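Local coordinates for uncharacterized protein (Deinococcus radiodurans, PDB 3M33), which is of unknown function but carries a methyltransferase-like domain and may therefore transfer methyl groups, at residues H23-T37 against G203-A215. Sequence-based numbering, arbitrary orientation.
With SO4 (sulfate ion), chain I; SO4 (sulfate ion), chain E.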
ATOM      1  N   HIS A  23       2.947   0.863   9.574  1.00 48.96           N
ATOM      2  CA  HIS A  23       3.858   1.418  10.558  1.00 46.04           C
ATOM      3  C   HIS A  23       3.916   0.452  11.751  1.00 51.00           C
ATOM      4  O   HIS A  23       2.881   0.013  12.219  1.00 52.87           O
ATOM      5  CB  HIS A  23       3.384   2.807  10.985  1.00 42.14           C
ATOM      6  CG  HIS A  23       3.468   3.836   9.896  1.00 51.59           C
ATOM      7  ND1 HIS A  23       2.714   4.992   9.899  1.00 47.09           N
ATOM      8  CD2 HIS A  23       4.234   3.890   8.779  1.00 49.79           C
ATOM      9  CE1 HIS A  23       3.018   5.718   8.837  1.00 46.15           C
ATOM     10  NE2 HIS A  23       3.933   5.068   8.136  1.00 50.03           N
ATOM     11  N   PRO A  24       5.131   0.108  12.221  1.00 48.56           N
ATOM     12  CA  PRO A  24       5.417  -0.952  13.212  1.00 49.62           C
ATOM     13  C   PRO A  24       5.145  -0.579  14.669  1.00 51.73           C
ATOM     14  O   PRO A  24       5.078  -1.461  15.522  1.00 54.21           O
ATOM     15  CB  PRO A  24       6.934  -1.190  13.066  1.00 46.95           C
ATOM     16  CG  PRO A  24       7.362  -0.435  11.869  1.00 52.31           C
ATOM     17  CD  PRO A  24       6.356   0.649  11.618  1.00 49.59           C
ATOM     18  N   TRP A  25       5.026   0.711  14.954  1.00 49.94           N
ATOM     19  CA  TRP A  25       4.856   1.169  16.324  1.00 48.87           C
ATOM     20  C   TRP A  25       3.376   1.223  16.722  1.00 49.69           C
ATOM     21  O   TRP A  25       2.501   1.290  15.867  1.00 49.73           O
ATOM     22  CB  TRP A  25       5.516   2.537  16.491  1.00 45.00           C
ATOM     23  CG  TRP A  25       4.919   3.644  15.636  1.00 39.38           C
ATOM     24  CD1 TRP A  25       3.932   4.504  16.000  1.00 36.49           C
ATOM     25  CD2 TRP A  25       5.296   4.013  14.294  1.00 45.71           C
ATOM     26  NE1 TRP A  25       3.662   5.387  14.976  1.00 40.76           N
ATOM     27  CE2 TRP A  25       4.479   5.099  13.913  1.00 36.02           C
ATOM     28  CE3 TRP A  25       6.242   3.528  13.380  1.00 49.43           C
ATOM     29  CZ2 TRP A  25       4.582   5.717  12.660  1.00 41.48           C
ATOM     30  CZ3 TRP A  25       6.342   4.136  12.132  1.00 47.74           C
ATOM     31  CH2 TRP A  25       5.516   5.220  11.784  1.00 48.92           C
ATOM     32  N   ALA A  26       3.107   1.156  18.020  1.00 40.30           N
ATOM     33  CA  ALA A  26       1.764   1.345  18.538  1.00 44.94           C
ATOM     34  C   ALA A  26       1.365   2.810  18.366  1.00 50.33           C
ATOM     35  O   ALA A  26       2.180   3.706  18.592  1.00 41.80           O
ATOM     36  CB  ALA A  26       1.708   0.953  19.994  1.00 42.12           C
ATOM     37  N   ARG A  27       0.118   3.047  17.958  1.00 47.54           N
ATOM     38  CA  ARG A  27      -0.378   4.404  17.732  1.00 40.42           C
ATOM     39  C   ARG A  27      -1.886   4.437  17.884  1.00 40.57           C
ATOM     40  O   ARG A  27      -2.560   3.458  17.564  1.00 42.52           O
ATOM     41  CB  ARG A  27      -0.002   4.867  16.325  1.00 40.83           C
ATOM     42  CG  ARG A  27      -0.591   3.969  15.218  1.00 43.62           C
ATOM     43  CD  ARG A  27       0.467   3.522  14.225  1.00 46.12           C
ATOM     44  NE  ARG A  27      -0.117   2.730  13.152  1.00 51.49           N
ATOM     45  CZ  ARG A  27      -0.180   1.400  13.141  1.00 50.34           C
ATOM     46  NH1 ARG A  27       0.336   0.691  14.146  1.00 38.67           N
ATOM     47  NH2 ARG A  27      -0.748   0.774  12.110  1.00 46.16           N
ATOM     48  N   VAL A  28      -2.408   5.558  18.383  1.00 40.30           N
ATOM     49  CA  VAL A  28      -3.848   5.799  18.449  1.00 39.27           C
ATOM     50  C   VAL A  28      -4.199   7.009  17.568  1.00 43.80           C
ATOM     51  O   VAL A  28      -3.609   8.082  17.706  1.00 40.75           O
ATOM     52  CB  VAL A  28      -4.309   6.118  19.887  1.00 45.28           C
ATOM     53  CG1 VAL A  28      -5.802   6.488  19.910  1.00 37.30           C
ATOM     54  CG2 VAL A  28      -4.023   4.958  20.829  1.00 44.43           C
ATOM     55  N   LEU A  29      -5.155   6.839  16.664  1.00 43.16           N
ATOM     56  CA  LEU A  29      -5.592   7.936  15.804  1.00 38.26           C
ATOM     57  C   LEU A  29      -6.526   8.862  16.575  1.00 40.23           C
ATOM     58  O   LEU A  29      -7.450   8.391  17.239  1.00 44.24           O
ATOM     59  CB  LEU A  29      -6.326   7.379  14.571  1.00 34.14           C
ATOM     60  CG  LEU A  29      -5.495   6.489  13.647  1.00 41.34           C
ATOM     61  CD1 LEU A  29      -6.392   5.678  12.708  1.00 41.24           C
ATOM     62  CD2 LEU A  29      -4.513   7.327  12.870  1.00 39.12           C
ATOM     63  N   SER A  30      -6.299  10.174  16.489  1.00 39.12           N
ATOM     64  CA  SER A  30      -7.248  11.136  17.051  1.00 34.72           C
ATOM     65  C   SER A  30      -8.347  11.478  16.057  1.00 33.98           C
ATOM     66  O   SER A  30      -9.340  12.081  16.416  1.00 39.90           O
ATOM     67  CB  SER A  30      -6.551  12.425  17.475  1.00 38.51           C
ATOM     68  OG  SER A  30      -5.982  12.305  18.757  1.00 54.09           O
ATOM     69  N   GLY A  31      -8.164  11.117  14.795  1.00 34.35           N
ATOM     70  CA  GLY A  31      -9.205  11.336  13.794  1.00 32.19           C
ATOM     71  C   GLY A  31      -9.375  10.112  12.892  1.00 37.26           C
ATOM     72  O   GLY A  31      -8.766   9.087  13.145  1.00 38.73           O
ATOM     73  N   PRO A  32     -10.212  10.219  11.845  1.00 36.78           N
ATOM     74  CA  PRO A  32     -10.531   9.111  10.932  1.00 35.69           C
ATOM     75  C   PRO A  32      -9.277   8.511  10.288  1.00 39.89           C
ATOM     76  O   PRO A  32      -8.368   9.256   9.917  1.00 36.45           O
ATOM     77  CB  PRO A  32     -11.379   9.773   9.840  1.00 34.53           C
ATOM     78  CG  PRO A  32     -11.866  11.054  10.432  1.00 42.84           C
ATOM     79  CD  PRO A  32     -10.900  11.473  11.486  1.00 34.65           C
ATOM     80  N   ASP A  33      -9.248   7.191  10.137  1.00 32.11           N
ATOM     81  CA  ASP A  33      -8.123   6.503   9.502  1.00 34.35           C
ATOM     82  C   ASP A  33      -7.866   7.159   8.172  1.00 31.02           C
ATOM     83  O   ASP A  33      -8.785   7.316   7.394  1.00 33.72           O
ATOM     84  CB  ASP A  33      -8.463   5.028   9.277  1.00 38.34           C
ATOM     85  CG  ASP A  33      -7.282   4.223   8.701  1.00 49.48           C
ATOM     86  OD1 ASP A  33      -6.951   3.162   9.272  1.00 55.64           O
ATOM     87  OD2 ASP A  33      -6.667   4.651   7.703  1.00 46.38           O
ATOM     88  N   PRO A  34      -6.611   7.545   7.895  1.00 33.39           N
ATOM     89  CA  PRO A  34      -6.342   8.286   6.657  1.00 36.63           C
ATOM     90  C   PRO A  34      -6.382   7.424   5.397  1.00 42.17           C
ATOM     91  O   PRO A  34      -6.175   7.968   4.311  1.00 39.68           O
ATOM     92  CB  PRO A  34      -4.927   8.843   6.886  1.00 34.35           C
ATOM     93  CG  PRO A  34      -4.299   7.869   7.808  1.00 30.13           C
ATOM     94  CD  PRO A  34      -5.405   7.395   8.721  1.00 39.77           C
ATOM     95  N   GLU A  35      -6.644   6.123   5.516  1.00 38.16           N
ATOM     96  CA  GLU A  35      -6.815   5.292   4.316  1.00 34.08           C
ATOM     97  C   GLU A  35      -8.269   4.953   4.015  1.00 29.55           C
ATOM     98  O   GLU A  35      -8.547   4.224   3.075  1.00 36.13           O
ATOM     99  CB  GLU A  35      -5.950   4.027   4.387  1.00 33.81           C
ATOM    100  CG  GLU A  35      -4.454   4.324   4.228  1.00 35.38           C
ATOM    101  CD  GLU A  35      -3.571   3.098   4.393  1.00 40.94           C
ATOM    102  OE1 GLU A  35      -4.040   1.988   4.085  1.00 39.70           O
ATOM    103  OE2 GLU A  35      -2.402   3.249   4.822  1.00 41.58           O
ATOM    104  N   LEU A  36      -9.208   5.493   4.788  1.00 31.44           N
ATOM    105  CA  LEU A  36     -10.633   5.241   4.507  1.00 35.39           C
ATOM    106  C   LEU A  36     -11.023   5.636   3.081  1.00 39.22           C
ATOM    107  O   LEU A  36     -11.812   4.947   2.438  1.00 38.40           O
ATOM    108  CB  LEU A  36     -11.552   5.966   5.491  1.00 30.05           C
ATOM    109  CG  LEU A  36     -11.497   5.499   6.947  1.00 51.03           C
ATOM    110  CD1 LEU A  36     -12.365   6.403   7.833  1.00 51.10           C
ATOM    111  CD2 LEU A  36     -11.911   4.031   7.068  1.00 54.41           C
ATOM    112  N   THR A  37     -10.475   6.746   2.590  1.00 35.61           N
ATOM    113  CA  THR A  37     -10.878   7.257   1.280  1.00 36.82           C
ATOM    114  C   THR A  37     -10.389   6.315   0.202  1.00 32.62           C
ATOM    115  O   THR A  37     -11.085   6.060  -0.777  1.00 36.39           O
ATOM    116  CB  THR A  37     -10.361   8.697   1.030  1.00 39.24           C
ATOM    117  OG1 THR A  37     -10.812   9.547   2.092  1.00 42.18           O
ATOM    118  CG2 THR A  37     -10.904   9.252  -0.296  1.00 28.63           C
ATOM    119  N   GLY A 203       0.675  10.645  25.106  1.00 48.31           N
ATOM    120  CA  GLY A 203       1.949  10.264  24.517  1.00 46.84           C
ATOM    121  C   GLY A 203       2.465  11.327  23.568  1.00 50.50           C
ATOM    122  O   GLY A 203       2.163  12.508  23.730  1.00 59.21           O
HETATM  123  N   MSE A 204       3.236  10.916  22.566  1.00 46.67           N
HETATM  124  CA  MSE A 204       3.819  11.866  21.619  1.00 47.87           C
HETATM  125  C   MSE A 204       2.970  12.054  20.357  1.00 50.24           C
HETATM  126  O   MSE A 204       2.661  11.079  19.668  1.00 45.85           O
HETATM  127  CB  MSE A 204       5.213  11.402  21.215  1.00 43.91           C
HETATM  128  CG  MSE A 204       6.013  12.470  20.519  1.00 54.69           C
HETATM  129 SE   MSE A 204       6.545  13.894  21.748  0.84 69.41          SE
HETATM  130  CE  MSE A 204       7.242  15.126  20.405  1.00 92.57           C
ATOM    131  N   PRO A 205       2.630  13.314  20.029  1.00 52.00           N
ATOM    132  CA  PRO A 205       1.782  13.675  18.885  1.00 46.35           C
ATOM    133  C   PRO A 205       2.557  13.755  17.563  1.00 49.68           C
ATOM    134  O   PRO A 205       3.658  14.285  17.519  1.00 42.32           O
ATOM    135  CB  PRO A 205       1.294  15.076  19.247  1.00 52.09           C
ATOM    136  CG  PRO A 205       2.147  15.526  20.442  1.00 54.41           C
ATOM    137  CD  PRO A 205       3.191  14.504  20.680  1.00 53.22           C
ATOM    138  N   TYR A 206       1.968  13.243  16.487  1.00 40.89           N
ATOM    139  CA  TYR A 206       2.577  13.340  15.165  1.00 38.23           C
ATOM    140  C   TYR A 206       1.437  13.180  14.151  1.00 44.97           C
ATOM    141  O   TYR A 206       0.283  12.932  14.540  1.00 43.70           O
ATOM    142  CB  TYR A 206       3.658  12.254  14.975  1.00 37.70           C
ATOM    143  CG  TYR A 206       3.093  10.863  14.817  1.00 37.13           C
ATOM    144  CD1 TYR A 206       2.938  10.297  13.552  1.00 36.63           C
ATOM    145  CD2 TYR A 206       2.694  10.114  15.926  1.00 41.61           C
ATOM    146  CE1 TYR A 206       2.406   9.023  13.390  1.00 34.19           C
ATOM    147  CE2 TYR A 206       2.152   8.827  15.772  1.00 39.79           C
ATOM    148  CZ  TYR A 206       2.010   8.297  14.495  1.00 38.89           C
ATOM    149  OH  TYR A 206       1.472   7.045  14.311  1.00 37.78           O
ATOM    150  N   ARG A 207       1.738  13.327  12.865  1.00 37.55           N
ATOM    151  CA  ARG A 207       0.699  13.207  11.852  1.00 38.17           C
ATOM    152  C   ARG A 207       0.852  11.907  11.075  1.00 41.93           C
ATOM    153  O   ARG A 207       1.932  11.580  10.624  1.00 35.37           O
ATOM    154  CB  ARG A 207       0.748  14.387  10.886  1.00 37.97           C
ATOM    155  CG  ARG A 207       0.665  15.730  11.575  1.00 45.93           C
ATOM    156  CD  ARG A 207      -0.730  15.966  12.141  1.00 59.57           C
ATOM    157  NE  ARG A 207      -1.540  16.726  11.198  1.00 73.50           N
ATOM    158  CZ  ARG A 207      -2.094  17.899  11.470  1.00 83.03           C
ATOM    159  NH1 ARG A 207      -2.801  18.526  10.536  1.00 87.47           N
ATOM    160  NH2 ARG A 207      -1.944  18.438  12.675  1.00 85.71           N
ATOM    161  N   GLU A 208      -0.223  11.150  10.941  1.00 39.53           N
ATOM    162  CA  GLU A 208      -0.219  10.058   9.983  1.00 38.31           C
ATOM    163  C   GLU A 208      -0.668  10.670   8.663  1.00 34.21           C
ATOM    164  O   GLU A 208      -1.754  11.230   8.577  1.00 36.20           O
ATOM    165  CB  GLU A 208      -1.201   8.961  10.428  1.00 38.32           C
ATOM    166  CG  GLU A 208      -0.678   8.053  11.545  1.00 35.60           C
ATOM    167  CD  GLU A 208       0.306   7.004  11.032  1.00 38.90           C
ATOM    168  OE1 GLU A 208       0.400   6.830   9.789  1.00 40.45           O
ATOM    169  OE2 GLU A 208       0.972   6.347  11.867  1.00 41.52           O
ATOM    170  N   GLU A 209       0.148  10.563   7.627  1.00 35.95           N
ATOM    171  CA  GLU A 209      -0.186  11.226   6.375  1.00 36.96           C
ATOM    172  C   GLU A 209      -0.194  10.264   5.193  1.00 36.58           C
ATOM    173  O   GLU A 209       0.573   9.314   5.155  1.00 35.46           O
ATOM    174  CB  GLU A 209       0.768  12.409   6.137  1.00 35.29           C
ATOM    175  CG  GLU A 209       0.908  13.272   7.374  1.00 36.30           C
ATOM    176  CD  GLU A 209       1.574  14.619   7.117  1.00 34.81           C
ATOM    177  OE1 GLU A 209       2.652  14.655   6.499  1.00 39.34           O
ATOM    178  OE2 GLU A 209       1.002  15.641   7.537  1.00 38.21           O
ATOM    179  N   ARG A 210      -1.071  10.512   4.225  1.00 30.55           N
ATOM    180  CA  ARG A 210      -1.182   9.636   3.065  1.00 37.78           C
ATOM    181  C   ARG A 210      -1.362  10.445   1.787  1.00 36.87           C
ATOM    182  O   ARG A 210      -1.907  11.541   1.815  1.00 34.59           O
ATOM    183  CB  ARG A 210      -2.361   8.672   3.221  1.00 35.89           C
ATOM    184  CG  ARG A 210      -2.325   7.828   4.488  1.00 25.97           C
ATOM    185  CD  ARG A 210      -1.328   6.647   4.403  1.00 26.72           C
ATOM    186  NE  ARG A 210      -1.479   5.788   5.579  1.00 34.14           N
ATOM    187  CZ  ARG A 210      -0.911   6.043   6.753  1.00 40.70           C
ATOM    188  NH1 ARG A 210      -0.150   7.126   6.884  1.00 36.10           N
ATOM    189  NH2 ARG A 210      -1.114   5.239   7.798  1.00 36.58           N
ATOM    190  N   HIS A 211      -0.906   9.886   0.671  1.00 33.05           N
ATOM    191  CA  HIS A 211      -1.055  10.513  -0.636  1.00 32.54           C
ATOM    192  C   HIS A 211      -1.827   9.554  -1.534  1.00 32.43           C
ATOM    193  O   HIS A 211      -1.287   8.535  -1.946  1.00 32.28           O
ATOM    194  CB  HIS A 211       0.335  10.750  -1.239  1.00 28.66           C
ATOM    195  CG  HIS A 211       0.326  11.460  -2.556  1.00 32.16           C
ATOM    196  ND1 HIS A 211       1.449  11.546  -3.357  1.00 36.89           N
ATOM    197  CD2 HIS A 211      -0.649  12.140  -3.204  1.00 33.90           C
ATOM    198  CE1 HIS A 211       1.160  12.240  -4.442  1.00 38.24           C
ATOM    199  NE2 HIS A 211      -0.107  12.604  -4.381  1.00 36.05           N
ATOM    200  N   LEU A 212      -3.081   9.872  -1.844  1.00 34.06           N
ATOM    201  CA  LEU A 212      -3.895   9.005  -2.697  1.00 32.97           C
ATOM    202  C   LEU A 212      -3.876   9.493  -4.125  1.00 37.12           C
ATOM    203  O   LEU A 212      -4.018  10.692  -4.369  1.00 32.92           O
ATOM    204  CB  LEU A 212      -5.352   8.984  -2.233  1.00 35.02           C
ATOM    205  CG  LEU A 212      -5.802   8.243  -0.985  1.00 46.78           C
ATOM    206  CD1 LEU A 212      -5.136   8.803   0.259  1.00 54.17           C
ATOM    207  CD2 LEU A 212      -7.322   8.342  -0.864  1.00 47.51           C
ATOM    208  N   VAL A 213      -3.737   8.567  -5.071  1.00 30.91           N
ATOM    209  CA  VAL A 213      -3.690   8.927  -6.478  1.00 32.64           C
ATOM    210  C   VAL A 213      -4.516   7.936  -7.286  1.00 34.70           C
ATOM    211  O   VAL A 213      -4.307   6.727  -7.202  1.00 38.68           O
ATOM    212  CB  VAL A 213      -2.222   8.944  -7.021  1.00 33.83           C
ATOM    213  CG1 VAL A 213      -2.190   9.172  -8.516  1.00 31.00           C
ATOM    214  CG2 VAL A 213      -1.398  10.008  -6.322  1.00 33.61           C
ATOM    215  N   LEU A 214      -5.467   8.451  -8.051  1.00 29.70           N
ATOM    216  CA  LEU A 214      -6.173   7.642  -9.034  1.00 30.76           C
ATOM    217  C   LEU A 214      -5.833   8.236 -10.392  1.00 36.08           C
ATOM    218  O   LEU A 214      -5.959   9.446 -10.601  1.00 34.14           O
ATOM    219  CB  LEU A 214      -7.686   7.722  -8.786  1.00 37.27           C
ATOM    220  CG  LEU A 214      -8.598   6.975  -9.765  1.00 37.40           C
ATOM    221  CD1 LEU A 214      -8.317   5.487  -9.664  1.00 31.90           C
ATOM    222  CD2 LEU A 214     -10.062   7.246  -9.457  1.00 31.80           C
ATOM    223  N   ALA A 215      -5.376   7.396 -11.309  1.00 36.40           N
ATOM    224  CA  ALA A 215      -4.942   7.868 -12.617  1.00 33.52           C
ATOM    225  C   ALA A 215      -5.527   6.994 -13.719  1.00 42.23           C
ATOM    226  O   ALA A 215      -5.964   5.866 -13.471  1.00 35.54           O
ATOM    227  CB  ALA A 215      -3.420   7.858 -12.693  1.00 31.64           C
TER
HETATM  228  S   SO4 I 230      -2.379   4.063  10.963  0.50 63.78           S
HETATM  229  O1  SO4 I 230      -3.200   3.078  10.256  0.50 62.66           O
HETATM  230  O2  SO4 I 230      -0.961   3.862  10.676  0.50 59.49           O
HETATM  231  O3  SO4 I 230      -2.777   5.401  10.541  0.50 63.66           O
HETATM  232  O4  SO4 I 230      -2.576   3.913  12.400  0.50 68.43           O
HETATM  233  S   SO4 E 226       1.892  17.773  15.533  0.50 84.09           S
HETATM  234  O1  SO4 E 226       0.974  17.818  14.395  0.50 78.71           O
HETATM  235  O2  SO4 E 226       1.350  16.897  16.567  0.50 77.90           O
HETATM  236  O3  SO4 E 226       3.196  17.266  15.103  0.50 82.07           O
HETATM  237  O4  SO4 E 226       2.048  19.115  16.092  0.50 86.01           O
HETATM  238  O   HOH W   1      -3.846   3.869   7.895  1.00 43.33           O
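Glu-208 OE2 is gripped by two donors: His-23 ND1 gives it a hydrogen bond of 3.0 Å on the syn lone pair, nearly in the imidazole plane, and Tyr-206 OH donates from the anti side at 2.6 Å from OE2. The phenol oxygen in turn accepts a hydrogen bond from Trp-25 NE1, 2.8 Å from OH and close to the indole plane, so a chain of hydrogen bonds leads from the indole through the phenol to the carboxylate. The other carboxylate oxygen, Glu-208 OE1, takes NH1 and NH2 of Arg-210 end-on, each at 3.0 Å. A bend at chi2 (-77°) turns the Arg-210 guanidinium so that these two nitrogens face Glu-208 while NE meets Glu-35 OE2 at 2.8 Å on its anti lone pair. Glu-35 also pairs with Arg-118 and Arg-119. Strand 204-216 is antiparallel to both neighbours, 160-173 and 136-142, in a mixed sheet consistent with a Rossmann-like methyltransferase fold; the loop before helix 36-45 lies across this strand's side chains. In that loop Pro-34 lays CG over the centre of the Arg-210 guanidinium, 4.0 Å above its plane. With an alanine here instead of Arg-210, Glu-208 OE1 would probably lose its two guanidinium donors, Glu-35 OE2 its bond from NE though not Arg-119, and Pro-34 CG the flat group it covers. A sulfate, probably from the crystallisation liquor, sits between Arg-27, whose NE reaches O2 at 2.9 Å, and Arg-210, which bonds it weakly; a water links it to Asp-33 and Arg-210. Farther along, Leu-212 CD2 packs against Thr-37 CB at 3.6 Å, the two side chains crossing at about a right angle.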